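Local coordinates for ankyrin repeat family protein (Enterococcus faecalis, PDB 3HRA) that is of unknown function but, as an ankyrin repeat protein, probably serves as a scaffold that binds a protein partner, at residues A[8-13]-A[43-48]; A[123-126]-A[130-133]; A[142-147]-A[163-168]. All blocks are in the same frame, centred on the assembly; numbering follows the deposited sequence.

Contact 1 of 3, residues A[8-13]-A[43-48]; sequences ALLEAA and LNIAVH
Leu10 and Ile45 meet methyl to methyl: CD2 of Leu10 lies 3.4 Å from CD1 of Ile45, tighter than carbon atoms usually pack, and the two side chains cross at about a right angle. The second apolar contact uses the other branch of the same isoleucine, whose CG2 sits 4.0 Å from Ala13 CB and 3.9 Å from the backbone O of Ala13. Ile45 can serve both neighbours because its CG1 arm stands anti to the carbonyl carbon (chi1 -69°) while CG2 is anti to the backbone N. At Ala13 the helices come near, its CA being 6.3 Å from that of Ala46.

Between the two segments the contact is apolar; within 43-48, His48 ND1 donates to Asn44 O at 2.7 Å, arriving above the carbonyl plane, and the backbone N of His48 reaches the same oxygen from the opposite face.

Helices 8-14 and 42-49 are thus neighbours in the ankyrin stack. Leu9 and Ala12 rest on helix 18-25, Ala46 touches helix 52-60, and His48 stacks on Tyr78 of helix 75-81.

Contact 2 of 3, residues A[123-126]-A[130-133]; sequences KLLL and REDI
With chi1 near -67°, Leu126 holds CG anti to its carbonyl carbon, and its CD2 methyl comes to 3.7 Å from CD1 of Ile133. The isoleucine answers with an extended arm, CG1 anti to the backbone N (chi1 -167°), which brings CD1 to the leucine methyl and leaves CG2 between N and the carbonyl carbon. The two side chains meet at an oblique angle. Beside them, Leu125 CD2 packs at 4.0 Å against CG of Glu131, the aliphatic part of an acid whose chain bends at chi2; its carboxylate turns off to hydrogen-bond Tyr76 OH through OE2.

Between the backbones, water does the joining. One water is placed to donate to Leu125 O at 2.9 Å and to Glu131 O at 2.7 Å, though it has more acceptors in reach than protons. A second accepts from Arg130 N at 2.6 Å and is weakly bonded to Leu126 O. The main-chain groups at the helix end are therefore linked to the departing loop through solvent, Leu125 O and Arg130 N themselves being 4.0 Å apart.

Arg130 is the first residue to leave helical geometry, with a positive phi of 81°, after which 130-133 slants back beside the end of the helix and brings Ile133 level with Leu126. Ile133 then reaches Leu164 of helix 155-166. All this is consistent with the ankyrin fold, in which loops join successive helix pairs; here the loop leads from helix 119-128 toward helix 143-149.

Contact 3 of 3, residues A[142-147]-A[163-168]; sequences TALIEA and LLMENG
Leu164 pushes a single methyl, CD1, against the backbone of the facing helix instead of meeting side chains alone: it lies 3.7 Å from Leu144 CA, equally near Leu144 N, and 3.9 Å from the carbonyl carbon of Ala143. Its CG stands anti to the carbonyl carbon (chi1 -69°), which aims the branch at the facing helix. The same methyl touches Ala143 CB and Leu144 CD1, each at 4.1 Å, so the small alanine and the first turn of helix 143-149 form its seat. Leu144 and Leu164 run past each other in opposite directions.

Leu144 uses its other methyl for a different partner. CD2 lies 3.8 Å from SD of Met165, whose chain folds at chi2 and chi3 and crosses the leucine at about a right angle. All four residues that touch are buried, and the contact is purely apolar.

Each helix has its own end cap. At the start of 143-149, Thr142 is the N-cap, its OG1 accepting from Ile145 N at 3.1 Å in a nearly straight bond (168°). At the far end of 155-166, Gly168, with positive phi, is the C-prime residue of a Schellman motif, while Asn167 ND2 donates to Leu163 O, which lies in its amide plane.

These two helices form the antiparallel pair of one predicted ankyrin repeat. Ala143 also meets helix 110-115 and Leu163 leans on helix 119-128, both earlier in the chain; on the following side Leu144 and Ile145 touch helix 181-188.

Contacts 1 and 3 are buried and apolar, whereas contact 2 lies at the surface and adds bridging waters to its methyl packing. They also join different things: contact 1 sets helices 8-14 and 42-49 side by side along the stack, contact 3 pairs the two helices 143-149 and 155-166 within a predicted repeat, and contact 2 ties a helix to the loop just after it. Contact 1 stands apart across the chain's centre, its centre about 27 Å from that of contact 2. Contacts 2 and 3, about 10 Å apart between centres, touch directly: Leu126 CD1 meets Asn167 ND2, and Lys123 CG packs on Leu163 CD1.

Contact 1 of 3, residues A[8-13]-A[43-48]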
loop_
_atom_site.group_PDB
_atom_site.type_symbol
_atom_site.label_atom_id
_atom_site.label_comp_id
_atom_site.label_asym_id
_atom_site.label_seq_id
_atom_site.Cartn_x
_atom_site.Cartn_y
_atom_site.Cartn_z
ATOM N N ALA A 8 0.193 26.888 -2.754
ATOM C CA ALA A 8 -1.062 27.008 -3.495
ATOM C C ALA A 8 -1.684 25.640 -3.791
ATOM O O ALA A 8 -2.893 25.429 -3.619
ATOM C CB ALA A 8 -0.846 27.800 -4.798
ATOM N N LEU A 9 -0.846 24.713 -4.241
ATOM C CA LEU A 9 -1.311 23.395 -4.664
ATOM C C LEU A 9 -1.683 22.543 -3.456
ATOM O O LEU A 9 -2.649 21.796 -3.508
ATOM C CB LEU A 9 -0.241 22.707 -5.521
ATOM C CG LEU A 9 -0.595 21.403 -6.254
ATOM C CD1 LEU A 9 -1.744 21.637 -7.253
ATOM C CD2 LEU A 9 0.655 20.889 -6.994
ATOM N N LEU A 10 -0.917 22.653 -2.369
ATOM C CA LEU A 10 -1.270 21.973 -1.121
ATOM C C LEU A 10 -2.639 22.426 -0.638
ATOM O O LEU A 10 -3.461 21.610 -0.223
ATOM C CB LEU A 10 -0.229 22.246 -0.042
ATOM C CG LEU A 10 1.059 21.430 -0.129
ATOM C CD1 LEU A 10 2.175 22.091 0.668
ATOM C CD2 LEU A 10 0.818 20.005 0.355
ATOM N N GLU A 11 -2.877 23.735 -0.701
ATOM C CA GLU A 11 -4.156 24.297 -0.279
ATOM C C GLU A 11 -5.318 23.801 -1.142
ATOM O O GLU A 11 -6.371 23.440 -0.612
ATOM C CB GLU A 11 -4.117 25.821 -0.275
ATOM C CG GLU A 11 -5.378 26.448 0.294
ATOM C CD GLU A 11 -5.450 27.948 0.039
ATOM O OE1 GLU A 11 -4.731 28.718 0.722
ATOM O OE2 GLU A 11 -6.233 28.356 -0.853
ATOM N N ALA A 12 -5.131 23.782 -2.460
ATOM C CA ALA A 12 -6.128 23.213 -3.367
ATOM C C ALA A 12 -6.414 21.728 -3.087
ATOM O O ALA A 12 -7.565 21.304 -3.159
ATOM C CB ALA A 12 -5.722 23.399 -4.823
ATOM N N ALA A 13 -5.373 20.943 -2.790
ATOM C CA ALA A 13 -5.573 19.530 -2.455
ATOM C C ALA A 13 -6.328 19.359 -1.126
ATOM O O ALA A 13 -7.240 18.520 -1.003
ATOM C CB ALA A 13 -4.229 18.788 -2.421
ATOM N N LEU A 43 0.124 15.194 -3.737
ATOM C CA LEU A 43 -0.253 13.844 -4.139
ATOM C C LEU A 43 -0.573 12.997 -2.914
ATOM O O LEU A 43 -1.585 12.312 -2.890
ATOM C CB LEU A 43 0.816 13.172 -5.010
ATOM C CG LEU A 43 0.510 11.711 -5.383
ATOM C CD1 LEU A 43 -0.835 11.527 -6.118
ATOM C CD2 LEU A 43 1.678 11.118 -6.189
ATOM N N ASN A 44 0.273 13.060 -1.890
ATOM C CA ASN A 44 -0.006 12.300 -0.685
ATOM C C ASN A 44 -1.344 12.708 -0.047
ATOM O O ASN A 44 -2.083 11.845 0.442
ATOM C CB ASN A 44 1.170 12.368 0.302
ATOM C CG ASN A 44 1.451 11.008 0.977
ATOM O OD1 ASN A 44 0.619 10.106 0.956
ATOM N ND2 ASN A 44 2.625 10.875 1.572
ATOM N N ILE A 45 -1.677 13.997 -0.080
ATOM C CA ILE A 45 -2.951 14.464 0.475
ATOM C C ILE A 45 -4.101 13.840 -0.315
ATOM O O ILE A 45 -5.066 13.313 0.259
ATOM C CB ILE A 45 -3.051 16.010 0.456
ATOM C CG1 ILE A 45 -2.063 16.609 1.462
ATOM C CG2 ILE A 45 -4.478 16.477 0.776
ATOM C CD1 ILE A 45 -1.787 18.053 1.254
ATOM N N ALA A 46 -3.990 13.883 -1.637
ATOM C CA ALA A 46 -5.011 13.286 -2.502
ATOM C C ALA A 46 -5.187 11.789 -2.242
ATOM O O ALA A 46 -6.301 11.280 -2.265
ATOM C CB ALA A 46 -4.688 13.543 -3.971
ATOM N N VAL A 47 -4.095 11.076 -2.010
ATOM C CA VAL A 47 -4.193 9.634 -1.770
ATOM C C VAL A 47 -4.905 9.342 -0.446
ATOM O O VAL A 47 -5.752 8.454 -0.373
ATOM C CB VAL A 47 -2.810 8.937 -1.826
ATOM C CG1 VAL A 47 -2.924 7.484 -1.404
ATOM C CG2 VAL A 47 -2.244 9.031 -3.231
ATOM N N HIS A 48 -4.558 10.106 0.588
ATOM C CA HIS A 48 -5.227 10.028 1.885
ATOM C C HIS A 48 -6.732 10.283 1.747
ATOM O O HIS A 48 -7.541 9.574 2.337
ATOM C CB HIS A 48 -4.602 11.026 2.877
ATOM C CG HIS A 48 -3.308 10.556 3.480
ATOM N ND1 HIS A 48 -2.145 10.426 2.746
ATOM C CD2 HIS A 48 -2.991 10.183 4.743
ATOM C CE1 HIS A 48 -1.172 9.996 3.530
ATOM N NE2 HIS A 48 -1.660 9.838 4.747
#

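Contact 2 of 3, residues A[123-126]-A[130-133]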
loop_
_atom_site.group_PDB
_atom_site.type_symbol
_atom_site.label_atom_id
_atom_site.label_comp_id
_atom_site.label_asym_id
_atom_site.label_seq_id
_atom_site.Cartn_x
_atom_site.Cartn_y
_atom_site.Cartn_z
ATOM N N LYS A 123 -4.189 -8.446 -5.174
ATOM C CA LYS A 123 -4.210 -9.010 -6.526
ATOM C C LYS A 123 -3.420 -8.139 -7.460
ATOM O O LYS A 123 -2.600 -8.628 -8.238
ATOM C CB LYS A 123 -5.641 -9.115 -7.046
ATOM C CG LYS A 123 -6.488 -10.147 -6.352
ATOM C CD LYS A 123 -7.948 -10.055 -6.809
ATOM C CE LYS A 123 -8.839 -11.012 -6.000
ATOM N NZ LYS A 123 -10.266 -10.553 -5.905
ATOM N N LEU A 124 -3.672 -6.835 -7.372
ATOM C CA LEU A 124 -2.979 -5.854 -8.188
ATOM C C LEU A 124 -1.460 -5.941 -8.000
ATOM O O LEU A 124 -0.699 -5.986 -8.977
ATOM C CB LEU A 124 -3.467 -4.463 -7.792
ATOM C CG LEU A 124 -3.992 -3.505 -8.846
ATOM C CD1 LEU A 124 -4.902 -4.211 -9.820
ATOM C CD2 LEU A 124 -4.720 -2.361 -8.132
ATOM N N LEU A 125 -1.018 -5.972 -6.744
ATOM C CA LEU A 125 0.408 -6.006 -6.458
ATOM C C LEU A 125 1.036 -7.335 -6.897
ATOM O O LEU A 125 2.162 -7.353 -7.409
ATOM C CB LEU A 125 0.672 -5.731 -4.978
ATOM C CG LEU A 125 0.286 -4.316 -4.517
ATOM C CD1 LEU A 125 0.141 -4.291 -3.003
ATOM C CD2 LEU A 125 1.303 -3.268 -4.983
ATOM N N LEU A 126 0.312 -8.435 -6.699
ATOM C CA LEU A 126 0.806 -9.731 -7.161
ATOM C C LEU A 126 0.931 -9.779 -8.703
ATOM O O LEU A 126 1.945 -10.247 -9.230
ATOM C CB LEU A 126 -0.062 -10.873 -6.628
ATOM C CG LEU A 126 -0.017 -11.091 -5.106
ATOM C CD1 LEU A 126 -0.996 -12.170 -4.675
ATOM C CD2 LEU A 126 1.387 -11.442 -4.646
ATOM N N ARG A 130 5.828 -6.173 -8.623
ATOM C CA ARG A 130 7.271 -6.333 -8.410
ATOM C C ARG A 130 7.587 -6.628 -6.944
ATOM O O ARG A 130 8.692 -7.074 -6.602
ATOM C CB ARG A 130 8.009 -5.072 -8.878
ATOM C CG ARG A 130 9.465 -5.285 -9.272
ATOM C CD ARG A 130 10.152 -3.942 -9.488
ATOM N NE ARG A 130 9.343 -3.040 -10.300
ATOM C CZ ARG A 130 9.398 -1.709 -10.238
ATOM N NH1 ARG A 130 10.222 -1.108 -9.379
ATOM N NH2 ARG A 130 8.612 -0.977 -11.037
ATOM N N GLU A 131 6.609 -6.370 -6.078
ATOM C CA GLU A 131 6.721 -6.663 -4.649
ATOM C C GLU A 131 7.091 -8.138 -4.428
ATOM O O GLU A 131 6.549 -9.021 -5.074
ATOM C CB GLU A 131 5.391 -6.366 -3.947
ATOM C CG GLU A 131 4.876 -4.929 -4.132
ATOM C CD GLU A 131 5.588 -3.943 -3.240
ATOM O OE1 GLU A 131 6.363 -4.405 -2.378
ATOM O OE2 GLU A 131 5.391 -2.710 -3.403
ATOM N N ASP A 132 8.035 -8.391 -3.525
ATOM C CA ASP A 132 8.425 -9.745 -3.152
ATOM C C ASP A 132 7.356 -10.303 -2.210
ATOM O O ASP A 132 7.108 -9.744 -1.146
ATOM C CB ASP A 132 9.786 -9.670 -2.454
ATOM C CG ASP A 132 10.273 -11.007 -1.924
ATOM O OD1 ASP A 132 9.597 -12.046 -2.120
ATOM O OD2 ASP A 132 11.356 -10.999 -1.287
ATOM N N ILE A 133 6.695 -11.385 -2.610
ATOM C CA ILE A 133 5.620 -11.947 -1.801
ATOM C C ILE A 133 6.136 -12.420 -0.438
ATOM O O ILE A 133 5.375 -12.541 0.530
ATOM C CB ILE A 133 4.912 -13.092 -2.574
ATOM C CG1 ILE A 133 3.588 -13.494 -1.925
ATOM C CG2 ILE A 133 5.838 -14.305 -2.744
ATOM C CD1 ILE A 133 2.733 -14.339 -2.865
HETATM O O HOH W 1 4.408 -9.066 -6.789
HETATM O O HOH W 2 4.534 -8.139 -9.679
#

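Contact 3 of 3, residues A[142-147]-A[163-168]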
loop_
_atom_site.group_PDB
_atom_site.type_symbol
_atom_site.label_atom_id
_atom_site.label_comp_id
_atom_site.label_asym_id
_atom_site.label_seq_id
_atom_site.Cartn_x
_atom_site.Cartn_y
_atom_site.Cartn_z
ATOM N N THR A 142 5.454 -11.694 7.317
ATOM C CA THR A 142 5.156 -11.627 5.891
ATOM C C THR A 142 3.681 -11.259 5.745
ATOM O O THR A 142 2.938 -11.229 6.741
ATOM C CB THR A 142 5.338 -13.002 5.217
ATOM O OG1 THR A 142 4.485 -13.960 5.860
ATOM C CG2 THR A 142 6.790 -13.465 5.321
ATOM N N ALA A 143 3.255 -11.031 4.509
ATOM C CA ALA A 143 1.846 -10.777 4.216
ATOM C C ALA A 143 1.000 -11.947 4.692
ATOM O O ALA A 143 -0.057 -11.751 5.305
ATOM C CB ALA A 143 1.632 -10.538 2.718
ATOM N N LEU A 144 1.470 -13.163 4.435
ATOM C CA LEU A 144 0.744 -14.348 4.881
ATOM C C LEU A 144 0.579 -14.406 6.404
ATOM O O LEU A 144 -0.520 -14.670 6.910
ATOM C CB LEU A 144 1.443 -15.609 4.391
ATOM C CG LEU A 144 0.705 -16.900 4.710
ATOM C CD1 LEU A 144 -0.641 -16.982 3.954
ATOM C CD2 LEU A 144 1.609 -18.099 4.376
ATOM N N ILE A 145 1.666 -14.182 7.132
ATOM C CA ILE A 145 1.627 -14.221 8.586
ATOM C C ILE A 145 0.667 -13.179 9.140
ATOM O O ILE A 145 -0.117 -13.481 10.044
ATOM C CB ILE A 145 3.037 -14.061 9.215
ATOM C CG1 ILE A 145 3.849 -15.341 8.982
ATOM C CG2 ILE A 145 2.914 -13.806 10.697
ATOM C CD1 ILE A 145 5.333 -15.197 9.258
ATOM N N GLU A 146 0.712 -11.960 8.605
ATOM C CA GLU A 146 -0.192 -10.922 9.088
ATOM C C GLU A 146 -1.645 -11.285 8.774
ATOM O O GLU A 146 -2.523 -11.121 9.627
ATOM C CB GLU A 146 0.166 -9.530 8.534
ATOM C CG GLU A 146 1.511 -8.995 9.033
ATOM C CD GLU A 146 1.530 -7.462 9.172
ATOM O OE1 GLU A 146 0.532 -6.790 8.810
ATOM O OE2 GLU A 146 2.538 -6.917 9.657
ATOM N N ALA A 147 -1.902 -11.751 7.550
ATOM C CA ALA A 147 -3.256 -12.137 7.157
ATOM C C ALA A 147 -3.843 -13.236 8.053
ATOM O O ALA A 147 -5.050 -13.271 8.284
ATOM C CB ALA A 147 -3.305 -12.561 5.692
ATOM N N LEU A 163 -5.261 -16.757 -2.059
ATOM C CA LEU A 163 -4.644 -15.909 -3.082
ATOM C C LEU A 163 -3.113 -15.915 -2.949
ATOM O O LEU A 163 -2.404 -16.102 -3.938
ATOM C CB LEU A 163 -5.153 -14.475 -2.940
ATOM C CG LEU A 163 -5.358 -13.566 -4.157
ATOM C CD1 LEU A 163 -5.189 -12.098 -3.763
ATOM C CD2 LEU A 163 -4.471 -13.925 -5.346
ATOM N N LEU A 164 -2.610 -15.720 -1.730
ATOM C CA LEU A 164 -1.158 -15.710 -1.488
ATOM C C LEU A 164 -0.518 -17.063 -1.793
ATOM O O LEU A 164 0.539 -17.132 -2.427
ATOM C CB LEU A 164 -0.823 -15.269 -0.036
ATOM C CG LEU A 164 -1.112 -13.795 0.282
ATOM C CD1 LEU A 164 -1.083 -13.509 1.783
ATOM C CD2 LEU A 164 -0.121 -12.907 -0.468
ATOM N N MET A 165 -1.138 -18.143 -1.322
ATOM C CA MET A 165 -0.586 -19.470 -1.572
ATOM C C MET A 165 -0.619 -19.811 -3.051
ATOM O O MET A 165 0.279 -20.468 -3.564
ATOM C CB MET A 165 -1.321 -20.540 -0.755
ATOM C CG MET A 165 -1.219 -20.329 0.756
ATOM S SD MET A 165 0.473 -20.151 1.352
ATOM C CE MET A 165 1.108 -21.799 1.013
ATOM N N GLU A 166 -1.661 -19.369 -3.744
ATOM C CA GLU A 166 -1.765 -19.670 -5.163
ATOM C C GLU A 166 -0.722 -18.896 -5.962
ATOM O O GLU A 166 -0.457 -19.207 -7.123
ATOM C CB GLU A 166 -3.163 -19.372 -5.675
ATOM C CG GLU A 166 -4.156 -20.468 -5.361
ATOM C CD GLU A 166 -3.857 -21.774 -6.088
ATOM O OE1 GLU A 166 -3.584 -21.735 -7.304
ATOM O OE2 GLU A 166 -3.904 -22.836 -5.443
ATOM N N ASN A 167 -0.128 -17.887 -5.329
ATOM C CA ASN A 167 0.895 -17.095 -5.976
ATOM C C ASN A 167 2.286 -17.415 -5.443
ATOM O O ASN A 167 3.239 -16.655 -5.657
ATOM C CB ASN A 167 0.594 -15.600 -5.853
ATOM C CG ASN A 167 -0.432 -15.131 -6.871
ATOM O OD1 ASN A 167 -0.072 -14.649 -7.942
ATOM N ND2 ASN A 167 -1.721 -15.292 -6.551
ATOM N N GLY A 168 2.395 -18.553 -4.760
ATOM C CA GLY A 168 3.685 -19.080 -4.363
ATOM C C GLY A 168 4.274 -18.529 -3.077
ATOM O O GLY A 168 5.485 -18.632 -2.867
#